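Local atomic coordinates of protein HTP-2 (Caenorhabditis elegans, PDB entry 4TZM), a protein that binds a closure-motif peptide of HTP-3 through its HORMA domain and probably takes part in assembling the meiotic chromosome axis. Residues Asp36-Phe41 with Gly238-His243; Glu72-Met77 with Ile174-Gln179; Lys106-Val111 with Met127-Phe132; Glu114-Val119 with Glu192-Phe197. All coordinates share one frame; numbering follows the deposited sequence.

Contact 1: Asp36-Phe41 with Gly238-His243; sequences DRSSNF and GHHAAH
The hydroxyl of Ser38 stands anti to its own backbone N (chi1 165°), and the ring of His240 swings beside its backbone N, with CG anti to the carbonyl carbon (chi1 -57°). These two torsions bring Ser38 OG and the His240 ring together. Ser38 OG lies 2.7 Å from His240 ND1 in a hydrogen bond that either atom could donate. The hydroxyl comes in at the edge of the imidazole, near its plane. A second bond reaches the same oxygen from the backbone: His239 N donates to Ser38 OG at 2.9 Å, with an N-H...O angle of 157°. One buried serine oxygen is thus gripped by a main-chain N-H and by a ring nitrogen. The pair of bonds fixes the rotation of the hydroxyl and helps set the tilt of the ring. Farther round the imidazole, Ser39 CB packs against His240 CE1 at 3.7 Å, approaching obliquely. The Ser39 hydroxyl is hydrogen-bonded to Thr100 OG1. Gly238 brings its backbone close to the helix, its CA 5.3 Å from that of Ser38. The contact is mostly polar and small, 183 Å² in all. It joins the first turns of a long helix to the turn that leads into a strand of the HORMA domain. Helix 35-56 runs on past this point, and its Met42 also packs on His240 and Ala242. Strand 240-248 pairs with strand 123-133 on one edge and strand 228-235 on the other, while Phe41 packs on Val167 and Met171 of helix 164-185.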
loop_
_atom_site.group_PDB
_atom_site.type_symbol
_atom_site.label_atom_id
_atom_site.label_comp_id
_atom_site.label_asym_id
_atom_site.label_seq_id
_atom_site.Cartn_x
_atom_site.Cartn_y
_atom_site.Cartn_z
ATOM N N ASP A 36 -12.251 11.962 -4.854
ATOM C CA ASP A 36 -11.917 12.039 -3.438
ATOM C C ASP A 36 -12.010 10.679 -2.748
ATOM O O ASP A 36 -11.132 10.314 -1.967
ATOM C CB ASP A 36 -12.820 13.051 -2.728
ATOM C CG ASP A 36 -12.339 14.482 -2.901
ATOM O OD1 ASP A 36 -11.132 14.675 -3.153
ATOM O OD2 ASP A 36 -13.167 15.412 -2.783
ATOM N N ARG A 37 -13.069 9.930 -3.039
ATOM C CA ARG A 37 -13.260 8.634 -2.399
ATOM C C ARG A 37 -12.363 7.559 -3.018
ATOM O O ARG A 37 -12.054 6.556 -2.376
ATOM C CB ARG A 37 -14.734 8.224 -2.457
ATOM C CG ARG A 37 -15.533 8.721 -1.257
ATOM C CD ARG A 37 -17.004 8.341 -1.329
ATOM N NE ARG A 37 -17.730 9.135 -2.315
ATOM C CZ ARG A 37 -19.048 9.098 -2.482
ATOM N NH1 ARG A 37 -19.793 8.304 -1.725
ATOM N NH2 ARG A 37 -19.625 9.857 -3.405
ATOM N N SER A 38 -11.938 7.782 -4.258
ATOM C CA SER A 38 -10.954 6.921 -4.909
ATOM C C SER A 38 -9.614 7.059 -4.200
ATOM O O SER A 38 -8.857 6.093 -4.051
ATOM C CB SER A 38 -10.812 7.288 -6.387
ATOM O OG SER A 38 -9.649 6.713 -6.957
ATOM N N SER A 39 -9.349 8.288 -3.768
ATOM C CA SER A 39 -8.130 8.658 -3.071
ATOM C C SER A 39 -8.197 8.233 -1.605
ATOM O O SER A 39 -7.204 7.782 -1.029
ATOM C CB SER A 39 -7.914 10.166 -3.180
ATOM O OG SER A 39 -6.615 10.520 -2.756
ATOM N N ASN A 40 -9.376 8.376 -1.008
ATOM C CA ASN A 40 -9.591 7.904 0.352
ATOM C C ASN A 40 -9.406 6.405 0.426
ATOM O O ASN A 40 -8.969 5.873 1.446
ATOM C CB ASN A 40 -10.984 8.285 0.851
ATOM C CG ASN A 40 -11.088 9.751 1.210
ATOM O OD1 ASN A 40 -10.097 10.372 1.577
ATOM N ND2 ASN A 40 -12.290 10.314 1.103
ATOM N N PHE A 41 -9.740 5.713 -0.658
ATOM C CA PHE A 41 -9.554 4.278 -0.663
ATOM C C PHE A 41 -8.069 3.905 -0.640
ATOM O O PHE A 41 -7.678 2.978 0.060
ATOM C CB PHE A 41 -10.229 3.624 -1.871
ATOM C CG PHE A 41 -9.904 2.171 -1.991
ATOM C CD1 PHE A 41 -10.588 1.237 -1.236
ATOM C CD2 PHE A 41 -8.869 1.742 -2.804
ATOM C CE1 PHE A 41 -10.270 -0.101 -1.313
ATOM C CE2 PHE A 41 -8.547 0.410 -2.883
ATOM C CZ PHE A 41 -9.247 -0.515 -2.136
ATOM N N GLY A 238 -11.620 4.472 -8.884
ATOM C CA GLY A 238 -12.066 5.395 -9.912
ATOM C C GLY A 238 -10.992 6.203 -10.620
ATOM O O GLY A 238 -11.040 6.363 -11.839
ATOM N N HIS A 239 -10.022 6.727 -9.878
ATOM C CA HIS A 239 -9.113 7.705 -10.469
ATOM C C HIS A 239 -7.655 7.462 -10.123
ATOM O O HIS A 239 -6.796 8.303 -10.389
ATOM C CB HIS A 239 -9.535 9.114 -10.043
ATOM C CG HIS A 239 -10.939 9.452 -10.436
ATOM N ND1 HIS A 239 -11.241 10.210 -11.544
ATOM C CD2 HIS A 239 -12.124 9.097 -9.886
ATOM C CE1 HIS A 239 -12.552 10.324 -11.652
ATOM N NE2 HIS A 239 -13.113 9.659 -10.660
ATOM N N HIS A 240 -7.375 6.301 -9.545
ATOM C CA HIS A 240 -6.022 5.967 -9.143
ATOM C C HIS A 240 -5.737 4.502 -9.432
ATOM O O HIS A 240 -6.659 3.706 -9.604
ATOM C CB HIS A 240 -5.809 6.248 -7.651
ATOM C CG HIS A 240 -6.100 7.659 -7.248
ATOM N ND1 HIS A 240 -7.381 8.128 -7.056
ATOM C CD2 HIS A 240 -5.276 8.709 -7.008
ATOM C CE1 HIS A 240 -7.336 9.406 -6.714
ATOM N NE2 HIS A 240 -6.069 9.779 -6.679
ATOM N N ALA A 241 -4.457 4.156 -9.489
ATOM C CA ALA A 241 -4.045 2.764 -9.585
ATOM C C ALA A 241 -2.797 2.546 -8.742
ATOM O O ALA A 241 -1.969 3.446 -8.605
ATOM C CB ALA A 241 -3.797 2.364 -11.038
ATOM N N ALA A 242 -2.674 1.351 -8.174
ATOM C CA ALA A 242 -1.508 1.001 -7.379
ATOM C C ALA A 242 -0.973 -0.376 -7.777
ATOM O O ALA A 242 -1.744 -1.272 -8.129
ATOM C CB ALA A 242 -1.847 1.032 -5.901
ATOM N N HIS A 243 0.347 -0.537 -7.733
ATOM C CA HIS A 243 0.970 -1.827 -8.011
ATOM C C HIS A 243 1.845 -2.261 -6.836
ATOM O O HIS A 243 2.792 -1.562 -6.466
ATOM C CB HIS A 243 1.800 -1.761 -9.290
ATOM C CG HIS A 243 2.347 -3.087 -9.718
ATOM N ND1 HIS A 243 3.697 -3.358 -9.745
ATOM C CD2 HIS A 243 1.726 -4.217 -10.130
ATOM C CE1 HIS A 243 3.885 -4.600 -10.163
ATOM N NE2 HIS A 243 2.705 -5.141 -10.401
#

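Contact 2: Glu72-Met77 with Ile174-Gln179; sequences ENLSCM and IVRSVQ
Leu74 overlaps Arg176, with CB over one face of the guanidinium and CD1 against the aliphatic CG, 4.0 Å away; CD1 also meets the tip of Gln179. The setting is the HORMA domain, where the start of strand 75-79, in a two-stranded antiparallel hairpin with strand 65-69, crosses helix 164-185. The axes of the short segments come within 9.8 Å at a crossing angle of 64°. Leu74 has CG anti to its backbone N (chi1 177°), which sets CD1 against Arg176 and Gln179 and CD2 against Val175. The Leu74 and Arg176 side chains cross obliquely. Asn73 OD1 stands at the edge of the guanidinium, near its plane, but stays 4.1 Å from Arg176 NH2. A little farther along, Cys76 CB reaches Val175 CG1, the methyl group that Leu74 CD2 faces, at 4.2 Å. This makes a small apolar patch beside the polar end of Gln179, and Ile70 adds to it by touching both Cys76 and Val175. Arg176 lies toward the exposed side. Gln179 is extended beyond CG and meets Leu74 tip to tip, with OE1 3.6 Å from CD1. Its amide also fastens the strand: Gln179 NE2 donates to Ser75 O at 2.7 Å, with an N-H...O angle of 160°, and the carbonyl oxygen lies exactly in the plane of the Gln179 amide.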
loop_
_atom_site.group_PDB
_atom_site.type_symbol
_atom_site.label_atom_id
_atom_site.label_comp_id
_atom_site.label_asym_id
_atom_site.label_seq_id
_atom_site.Cartn_x
_atom_site.Cartn_y
_atom_site.Cartn_z
ATOM N N GLU A 72 -16.230 -11.432 5.736
ATOM C CA GLU A 72 -16.605 -12.307 6.840
ATOM C C GLU A 72 -15.644 -13.484 6.946
ATOM O O GLU A 72 -15.416 -14.021 8.031
ATOM C CB GLU A 72 -18.035 -12.814 6.665
ATOM C CG GLU A 72 -19.101 -11.737 6.750
ATOM C CD GLU A 72 -20.494 -12.295 6.534
ATOM O OE1 GLU A 72 -20.606 -13.456 6.087
ATOM O OE2 GLU A 72 -21.476 -11.576 6.813
ATOM N N ASN A 73 -15.077 -13.868 5.807
ATOM C CA ASN A 73 -14.192 -15.023 5.719
ATOM C C ASN A 73 -12.727 -14.677 5.983
ATOM O O ASN A 73 -11.942 -15.539 6.377
ATOM C CB ASN A 73 -14.319 -15.665 4.334
ATOM C CG ASN A 73 -14.317 -17.180 4.384
ATOM O OD1 ASN A 73 -13.286 -17.803 4.640
ATOM N ND2 ASN A 73 -15.473 -17.781 4.126
ATOM N N LEU A 74 -12.365 -13.416 5.758
ATOM C CA LEU A 74 -10.959 -13.013 5.756
ATOM C C LEU A 74 -10.633 -11.935 6.787
ATOM O O LEU A 74 -11.282 -10.888 6.846
ATOM C CB LEU A 74 -10.559 -12.522 4.361
ATOM C CG LEU A 74 -9.133 -11.988 4.210
ATOM C CD1 LEU A 74 -8.111 -13.112 4.309
ATOM C CD2 LEU A 74 -8.979 -11.222 2.902
ATOM N N SER A 75 -9.608 -12.202 7.589
ATOM C CA SER A 75 -9.182 -11.281 8.631
ATOM C C SER A 75 -7.743 -10.831 8.419
ATOM O O SER A 75 -6.990 -11.450 7.669
ATOM C CB SER A 75 -9.316 -11.929 10.007
ATOM O OG SER A 75 -8.278 -12.869 10.224
ATOM N N CYS A 76 -7.364 -9.756 9.099
ATOM C CA CYS A 76 -6.006 -9.236 9.017
ATOM C C CYS A 76 -5.683 -8.446 10.276
ATOM O O CYS A 76 -6.580 -8.113 11.056
ATOM C CB CYS A 76 -5.836 -8.358 7.777
ATOM S SG CYS A 76 -7.008 -6.991 7.665
ATOM N N MET A 77 -4.402 -8.152 10.475
ATOM C CA MET A 77 -3.968 -7.370 11.626
ATOM C C MET A 77 -3.613 -5.944 11.208
ATOM O O MET A 77 -2.677 -5.730 10.439
ATOM C CB MET A 77 -2.769 -8.036 12.307
ATOM C CG MET A 77 -3.021 -9.467 12.772
ATOM S SD MET A 77 -4.377 -9.622 13.957
ATOM C CE MET A 77 -3.648 -8.905 15.427
ATOM N N ILE A 174 -5.054 -9.076 -2.704
ATOM C CA ILE A 174 -3.779 -8.542 -2.234
ATOM C C ILE A 174 -3.460 -9.043 -0.825
ATOM O O ILE A 174 -2.359 -9.538 -0.572
ATOM C CB ILE A 174 -3.768 -6.995 -2.257
ATOM C CG1 ILE A 174 -3.489 -6.494 -3.675
ATOM C CG2 ILE A 174 -2.719 -6.444 -1.296
ATOM C CD1 ILE A 174 -3.499 -4.986 -3.805
ATOM N N VAL A 175 -4.439 -8.941 0.071
ATOM C CA VAL A 175 -4.265 -9.337 1.465
ATOM C C VAL A 175 -4.071 -10.845 1.616
ATOM O O VAL A 175 -3.259 -11.295 2.428
ATOM C CB VAL A 175 -5.457 -8.875 2.312
ATOM C CG1 VAL A 175 -5.268 -9.286 3.765
ATOM C CG2 VAL A 175 -5.607 -7.363 2.192
ATOM N N ARG A 176 -4.797 -11.624 0.820
ATOM C CA ARG A 176 -4.597 -13.068 0.800
ATOM C C ARG A 176 -3.197 -13.410 0.304
ATOM O O ARG A 176 -2.512 -14.242 0.892
ATOM C CB ARG A 176 -5.648 -13.758 -0.075
ATOM C CG ARG A 176 -6.925 -14.126 0.667
ATOM C CD ARG A 176 -7.774 -15.105 -0.135
ATOM N NE ARG A 176 -8.619 -15.926 0.731
ATOM C CZ ARG A 176 -9.894 -15.663 1.006
ATOM N NH1 ARG A 176 -10.486 -14.601 0.476
ATOM N NH2 ARG A 176 -10.579 -16.467 1.807
ATOM N N SER A 177 -2.771 -12.758 -0.772
ATOM C CA SER A 177 -1.447 -13.014 -1.331
ATOM C C SER A 177 -0.342 -12.614 -0.357
ATOM O O SER A 177 0.659 -13.313 -0.233
ATOM C CB SER A 177 -1.274 -12.280 -2.664
ATOM O OG SER A 177 -2.048 -12.891 -3.685
ATOM N N VAL A 178 -0.527 -11.495 0.339
ATOM C CA VAL A 178 0.437 -11.064 1.346
ATOM C C VAL A 178 0.551 -12.101 2.460
ATOM O O VAL A 178 1.650 -12.564 2.775
ATOM C CB VAL A 178 0.062 -9.692 1.949
ATOM C CG1 VAL A 178 0.824 -9.448 3.242
ATOM C CG2 VAL A 178 0.345 -8.586 0.952
ATOM N N GLN A 179 -0.585 -12.476 3.041
ATOM C CA GLN A 179 -0.596 -13.483 4.097
ATOM C C GLN A 179 -0.013 -14.807 3.621
ATOM O O GLN A 179 0.673 -15.488 4.374
ATOM C CB GLN A 179 -2.015 -13.698 4.618
ATOM C CG GLN A 179 -2.586 -12.481 5.322
ATOM C CD GLN A 179 -4.030 -12.664 5.725
ATOM O OE1 GLN A 179 -4.686 -13.617 5.305
ATOM N NE2 GLN A 179 -4.537 -11.749 6.547
#

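Contact 3: Lys106-Val111 with Met127-Phe132; sequences KEISLV and MKFIYF
Lys106 O is the best-held polar atom between the two strands. One hydrogen bond and one weaker C-H contact grip it. Phe129 N donates to Lys106 O at 2.8 Å, nearly along the C=O axis, and Lys128 CA approaches the same oxygen at 3.5 Å. Next along the hairpin, Ile108 and Met127 form an antiparallel hydrogen-bonded pair. Ile108 N bonds Met127 O at 3.1 Å, and Met127 N returns a bond to Ile108 O at 3.0 Å. In both, the donor sits above the carbonyl plane. Glu107 and Lys128 make the non-hydrogen-bonded pair between. Their extended chains lie side by side and point the same way, so that Glu107 OE1 touches Lys128 CE at 3.3 Å. Glu107 OE1 and Lys128 NZ stay 4.3 Å apart, beyond a salt bridge. Beside Ile108, the Phe129 ring presents its edge: Ile108 CG2 lies near the ring plane, 4.0 Å from CE1. Met127 joins them on this face, where Phe50 of helix 35-56 covers it. Lys106 and Glu107 form a classic beta bulge against Lys200 of strand 193-201. A water receives a weak bond from Lys106 NZ and donates to Phe129 O. Ile108, Met127 and Phe129 make the apolar side of this contact, while on the other side a buried Glu107 and Lys128 lie together. There the nearby positive charge of Lys128 may favour the charged form of the Glu107 carboxylate, whose OE2 is also hydrogen-bonded to Tyr221 OH.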
loop_
_atom_site.group_PDB
_atom_site.type_symbol
_atom_site.label_atom_id
_atom_site.label_comp_id
_atom_site.label_asym_id
_atom_site.label_seq_id
_atom_site.Cartn_x
_atom_site.Cartn_y
_atom_site.Cartn_z
ATOM N N LYS A 106 4.679 8.974 -5.754
ATOM C CA LYS A 106 4.989 8.019 -6.820
ATOM C C LYS A 106 5.040 6.580 -6.295
ATOM O O LYS A 106 4.417 5.675 -6.858
ATOM C CB LYS A 106 6.320 8.388 -7.489
ATOM C CG LYS A 106 6.851 7.359 -8.480
ATOM C CD LYS A 106 5.994 7.269 -9.735
ATOM C CE LYS A 106 6.603 6.310 -10.756
ATOM N NZ LYS A 106 6.796 4.933 -10.211
ATOM N N GLU A 107 5.777 6.383 -5.207
ATOM C CA GLU A 107 5.957 5.065 -4.616
ATOM C C GLU A 107 6.230 5.162 -3.123
ATOM O O GLU A 107 7.035 5.985 -2.695
ATOM C CB GLU A 107 7.115 4.327 -5.292
ATOM C CG GLU A 107 7.510 3.035 -4.586
ATOM C CD GLU A 107 8.714 2.351 -5.208
ATOM O OE1 GLU A 107 9.159 2.776 -6.295
ATOM O OE2 GLU A 107 9.219 1.382 -4.606
ATOM N N ILE A 108 5.564 4.333 -2.325
ATOM C CA ILE A 108 5.967 4.171 -0.933
ATOM C C ILE A 108 6.394 2.727 -0.690
ATOM O O ILE A 108 5.688 1.783 -1.055
ATOM C CB ILE A 108 4.851 4.574 0.061
ATOM C CG1 ILE A 108 5.294 4.253 1.491
ATOM C CG2 ILE A 108 3.535 3.889 -0.272
ATOM C CD1 ILE A 108 4.358 4.756 2.562
ATOM N N SER A 109 7.569 2.558 -0.093
ATOM C CA SER A 109 8.118 1.226 0.115
ATOM C C SER A 109 8.502 0.963 1.563
ATOM O O SER A 109 9.035 1.838 2.254
ATOM C CB SER A 109 9.335 1.009 -0.787
ATOM O OG SER A 109 8.951 0.939 -2.147
ATOM N N LEU A 110 8.202 -0.250 2.013
ATOM C CA LEU A 110 8.721 -0.757 3.271
ATOM C C LEU A 110 10.056 -1.432 2.988
ATOM O O LEU A 110 10.106 -2.454 2.305
ATOM C CB LEU A 110 7.743 -1.737 3.916
ATOM C CG LEU A 110 8.287 -2.447 5.154
ATOM C CD1 LEU A 110 8.817 -1.428 6.150
ATOM C CD2 LEU A 110 7.222 -3.318 5.795
ATOM N N VAL A 111 11.133 -0.857 3.510
ATOM C CA VAL A 111 12.479 -1.293 3.162
ATOM C C VAL A 111 13.214 -1.919 4.344
ATOM O O VAL A 111 13.358 -1.296 5.395
ATOM C CB VAL A 111 13.305 -0.112 2.616
ATOM C CG1 VAL A 111 14.759 -0.511 2.434
ATOM C CG2 VAL A 111 12.710 0.387 1.308
ATOM N N MET A 127 4.723 -0.125 -3.108
ATOM C CA MET A 127 3.429 0.215 -3.682
ATOM C C MET A 127 3.576 1.433 -4.596
ATOM O O MET A 127 3.754 2.557 -4.125
ATOM C CB MET A 127 2.397 0.478 -2.579
ATOM C CG MET A 127 0.957 0.546 -3.079
ATOM S SD MET A 127 -0.279 0.614 -1.759
ATOM C CE MET A 127 0.289 -0.698 -0.682
ATOM N N LYS A 128 3.513 1.199 -5.904
ATOM C CA LYS A 128 3.705 2.260 -6.890
ATOM C C LYS A 128 2.369 2.733 -7.444
ATOM O O LYS A 128 1.460 1.935 -7.660
ATOM C CB LYS A 128 4.606 1.782 -8.030
ATOM C CG LYS A 128 6.007 1.387 -7.589
ATOM C CD LYS A 128 6.788 0.745 -8.725
ATOM C CE LYS A 128 8.195 0.369 -8.286
ATOM N NZ LYS A 128 8.986 -0.266 -9.378
ATOM N N PHE A 129 2.258 4.034 -7.686
ATOM C CA PHE A 129 0.969 4.624 -8.015
ATOM C C PHE A 129 0.896 5.190 -9.435
ATOM O O PHE A 129 1.909 5.541 -10.041
ATOM C CB PHE A 129 0.629 5.713 -6.986
ATOM C CG PHE A 129 0.374 5.174 -5.603
ATOM C CD1 PHE A 129 1.418 4.997 -4.704
ATOM C CD2 PHE A 129 -0.909 4.825 -5.207
ATOM C CE1 PHE A 129 1.184 4.489 -3.434
ATOM C CE2 PHE A 129 -1.151 4.318 -3.941
ATOM C CZ PHE A 129 -0.103 4.150 -3.055
ATOM N N ILE A 130 -0.323 5.236 -9.964
ATOM C CA ILE A 130 -0.609 5.886 -11.234
ATOM C C ILE A 130 -1.816 6.780 -11.035
ATOM O O ILE A 130 -2.801 6.373 -10.421
ATOM C CB ILE A 130 -0.898 4.875 -12.363
ATOM C CG1 ILE A 130 0.273 3.909 -12.541
ATOM C CG2 ILE A 130 -1.196 5.599 -13.677
ATOM C CD1 ILE A 130 0.001 2.787 -13.519
ATOM N N TYR A 131 -1.737 8.002 -11.544
ATOM C CA TYR A 131 -2.827 8.948 -11.404
ATOM C C TYR A 131 -3.540 9.108 -12.741
ATOM O O TYR A 131 -2.900 9.132 -13.790
ATOM C CB TYR A 131 -2.291 10.282 -10.878
ATOM C CG TYR A 131 -1.676 10.138 -9.504
ATOM C CD1 TYR A 131 -2.470 10.164 -8.366
ATOM C CD2 TYR A 131 -0.308 9.938 -9.344
ATOM C CE1 TYR A 131 -1.921 10.016 -7.108
ATOM C CE2 TYR A 131 0.249 9.787 -8.086
ATOM C CZ TYR A 131 -0.564 9.828 -6.971
ATOM O OH TYR A 131 -0.025 9.680 -5.709
ATOM N N PHE A 132 -4.866 9.174 -12.708
ATOM C CA PHE A 132 -5.637 9.324 -13.937
ATOM C C PHE A 132 -6.379 10.650 -13.974
ATOM O O PHE A 132 -6.684 11.247 -12.937
ATOM C CB PHE A 132 -6.634 8.176 -14.105
ATOM C CG PHE A 132 -5.990 6.838 -14.320
ATOM C CD1 PHE A 132 -5.568 6.076 -13.240
ATOM C CD2 PHE A 132 -5.816 6.332 -15.603
ATOM C CE1 PHE A 132 -4.976 4.836 -13.432
ATOM C CE2 PHE A 132 -5.223 5.093 -15.804
ATOM C CZ PHE A 132 -4.805 4.344 -14.716
HETATM O O HOH W 1 3.945 3.651 -11.386
#

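Contact 4: Glu114-Val119 with Glu192-Phe197; sequences EHDGDV and EFTANF
Thr194 carries this contact, with its hydroxyl and methyl both set against Asp116. The two side chains cross at about a right angle. Thr194 OG1 lies 3.6 Å from Asp116 CB, and Thr194 CG2 packs 3.8 Å from Asp116 CG. CG2 is anti to the backbone N, and OG1 sits beside that N, anti to the carbonyl carbon (chi1 -63°), so both branches reach the loop. Asp116 N is 3.3 Å from Thr194 OG1, but the angle is too poor for a hydrogen bond. Glu114 comes alongside the strand through its backbone, and its CA lies 4.2 Å from that of Phe193. In the next shell, a type II beta turn from His115 to Asp118 holds Asp116 in place. Asp118 N closes it on His115 O at 3.3 Å. The Asp118 carboxylate reaches back, and its OD2 accepts from His115 N at 3.1 Å, above the carboxylate plane. Gly117 takes up a positive phi (106°) in the turn. Glu114 CG covers one face of the His115 ring. Farther out, Thr113 OG1 bonds His115 O, and Arg198 NH2 bonds Asp118 O. Phe193, Thr194 and Ala195 pair with the bound peptide in an antiparallel ladder, as expected of a HORMA domain holding a closure motif. Asp116 also packs on the peptide. The loop thus meets the strand by van der Waals packing, and places an acidic side chain next to the peptide-binding edge.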
loop_
_atom_site.group_PDB
_atom_site.type_symbol
_atom_site.label_atom_id
_atom_site.label_comp_id
_atom_site.label_asym_id
_atom_site.label_seq_id
_atom_site.Cartn_x
_atom_site.Cartn_y
_atom_site.Cartn_z
ATOM N N GLU A 114 20.017 -4.833 6.678
ATOM C CA GLU A 114 20.732 -5.415 7.809
ATOM C C GLU A 114 21.260 -4.325 8.744
ATOM O O GLU A 114 21.154 -4.436 9.965
ATOM C CB GLU A 114 21.879 -6.310 7.325
ATOM C CG GLU A 114 22.831 -5.651 6.340
ATOM C CD GLU A 114 24.015 -6.534 5.999
ATOM O OE1 GLU A 114 24.141 -7.624 6.601
ATOM O OE2 GLU A 114 24.823 -6.141 5.130
ATOM N N HIS A 115 21.811 -3.263 8.165
ATOM C CA HIS A 115 22.341 -2.159 8.956
ATOM C C HIS A 115 21.550 -0.877 8.719
ATOM O O HIS A 115 21.117 -0.596 7.600
ATOM C CB HIS A 115 23.823 -1.932 8.642
ATOM C CG HIS A 115 24.671 -3.153 8.827
ATOM N ND1 HIS A 115 24.414 -4.099 9.795
ATOM C CD2 HIS A 115 25.764 -3.585 8.156
ATOM C CE1 HIS A 115 25.317 -5.061 9.716
ATOM N NE2 HIS A 115 26.147 -4.775 8.732
ATOM N N ASP A 116 21.366 -0.106 9.785
ATOM C CA ASP A 116 20.609 1.137 9.718
ATOM C C ASP A 116 21.283 2.139 8.784
ATOM O O ASP A 116 22.436 2.517 8.992
ATOM C CB ASP A 116 20.454 1.737 11.118
ATOM C CG ASP A 116 19.317 2.740 11.206
ATOM O OD1 ASP A 116 18.967 3.348 10.172
ATOM O OD2 ASP A 116 18.772 2.918 12.316
ATOM N N GLY A 117 20.560 2.558 7.750
ATOM C CA GLY A 117 21.064 3.558 6.826
ATOM C C GLY A 117 21.494 3.017 5.474
ATOM O O GLY A 117 21.902 3.783 4.600
ATOM N N ASP A 118 21.402 1.702 5.296
ATOM C CA ASP A 118 21.802 1.075 4.041
ATOM C C ASP A 118 20.919 1.526 2.881
ATOM O O ASP A 118 19.709 1.675 3.029
ATOM C CB ASP A 118 21.763 -0.452 4.160
ATOM C CG ASP A 118 22.969 -1.014 4.891
ATOM O OD1 ASP A 118 24.018 -0.338 4.920
ATOM O OD2 ASP A 118 22.870 -2.138 5.431
ATOM N N VAL A 119 21.539 1.746 1.726
ATOM C CA VAL A 119 20.813 2.101 0.516
ATOM C C VAL A 119 20.458 0.827 -0.248
ATOM O O VAL A 119 19.626 0.836 -1.154
ATOM C CB VAL A 119 21.640 3.053 -0.377
ATOM C CG1 VAL A 119 20.806 3.570 -1.538
ATOM C CG2 VAL A 119 22.174 4.216 0.444
ATOM N N GLU A 192 18.861 -9.913 12.852
ATOM C CA GLU A 192 19.141 -8.487 12.941
ATOM C C GLU A 192 18.790 -7.770 11.645
ATOM O O GLU A 192 19.226 -8.173 10.564
ATOM C CB GLU A 192 20.610 -8.250 13.288
ATOM C CG GLU A 192 21.021 -8.796 14.644
ATOM C CD GLU A 192 22.478 -8.527 14.957
ATOM O OE1 GLU A 192 23.238 -8.207 14.018
ATOM O OE2 GLU A 192 22.862 -8.627 16.143
ATOM N N PHE A 193 17.996 -6.710 11.758
ATOM C CA PHE A 193 17.628 -5.913 10.595
ATOM C C PHE A 193 17.097 -4.537 10.984
ATOM O O PHE A 193 16.700 -4.310 12.127
ATOM C CB PHE A 193 16.587 -6.650 9.739
ATOM C CG PHE A 193 15.318 -6.990 10.472
ATOM C CD1 PHE A 193 14.305 -6.051 10.619
ATOM C CD2 PHE A 193 15.128 -8.258 10.996
ATOM C CE1 PHE A 193 13.135 -6.368 11.290
ATOM C CE2 PHE A 193 13.961 -8.583 11.666
ATOM C CZ PHE A 193 12.964 -7.638 11.814
ATOM N N THR A 194 17.103 -3.627 10.015
ATOM C CA THR A 194 16.495 -2.311 10.165
ATOM C C THR A 194 15.347 -2.162 9.173
ATOM O O THR A 194 15.548 -2.297 7.966
ATOM C CB THR A 194 17.511 -1.179 9.934
ATOM O OG1 THR A 194 18.545 -1.252 10.923
ATOM C CG2 THR A 194 16.830 0.176 10.024
ATOM N N ALA A 195 14.146 -1.896 9.677
ATOM C CA ALA A 195 12.994 -1.687 8.805
ATOM C C ALA A 195 12.730 -0.196 8.622
ATOM O O ALA A 195 12.765 0.570 9.583
ATOM C CB ALA A 195 11.764 -2.387 9.362
ATOM N N ASN A 196 12.450 0.200 7.383
ATOM C CA ASN A 196 12.339 1.607 7.016
ATOM C C ASN A 196 11.188 1.865 6.041
ATOM O O ASN A 196 10.848 1.003 5.229
ATOM C CB ASN A 196 13.657 2.078 6.399
ATOM C CG ASN A 196 13.977 3.515 6.727
ATOM O OD1 ASN A 196 14.684 4.189 5.980
ATOM N ND2 ASN A 196 13.461 3.995 7.850
ATOM N N PHE A 197 10.584 3.045 6.138
ATOM C CA PHE A 197 9.625 3.509 5.142
ATOM C C PHE A 197 10.265 4.595 4.289
ATOM O O PHE A 197 10.692 5.626 4.804
ATOM C CB PHE A 197 8.354 4.038 5.803
ATOM C CG PHE A 197 7.378 2.965 6.185
ATOM C CD1 PHE A 197 6.644 2.304 5.214
ATOM C CD2 PHE A 197 7.189 2.620 7.513
ATOM C CE1 PHE A 197 5.741 1.316 5.559
ATOM C CE2 PHE A 197 6.287 1.631 7.864
ATOM C CZ PHE A 197 5.564 0.979 6.886
#

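All four contacts lie in one HORMA domain. Contact 1 closes the longest loop of the four, and the other three are nested inside it. Contacts 1, 3 and 4 share the large antiparallel sheet. Strand 240-248 of contact 1 neighbours strand 123-133 of contact 3, and the centres of these contacts are 12 Å apart. Strand 105-113 of contact 3 in turn neighbours strand 193-201 of contact 4, 20 Å between centres. Contact 2 touches none of them and joins helix 164-185 to the small hairpin. Contacts 2 and 4 alternate along the chain, as do 3 and 4. The sheet thus runs from the helix-backed core to the peptide.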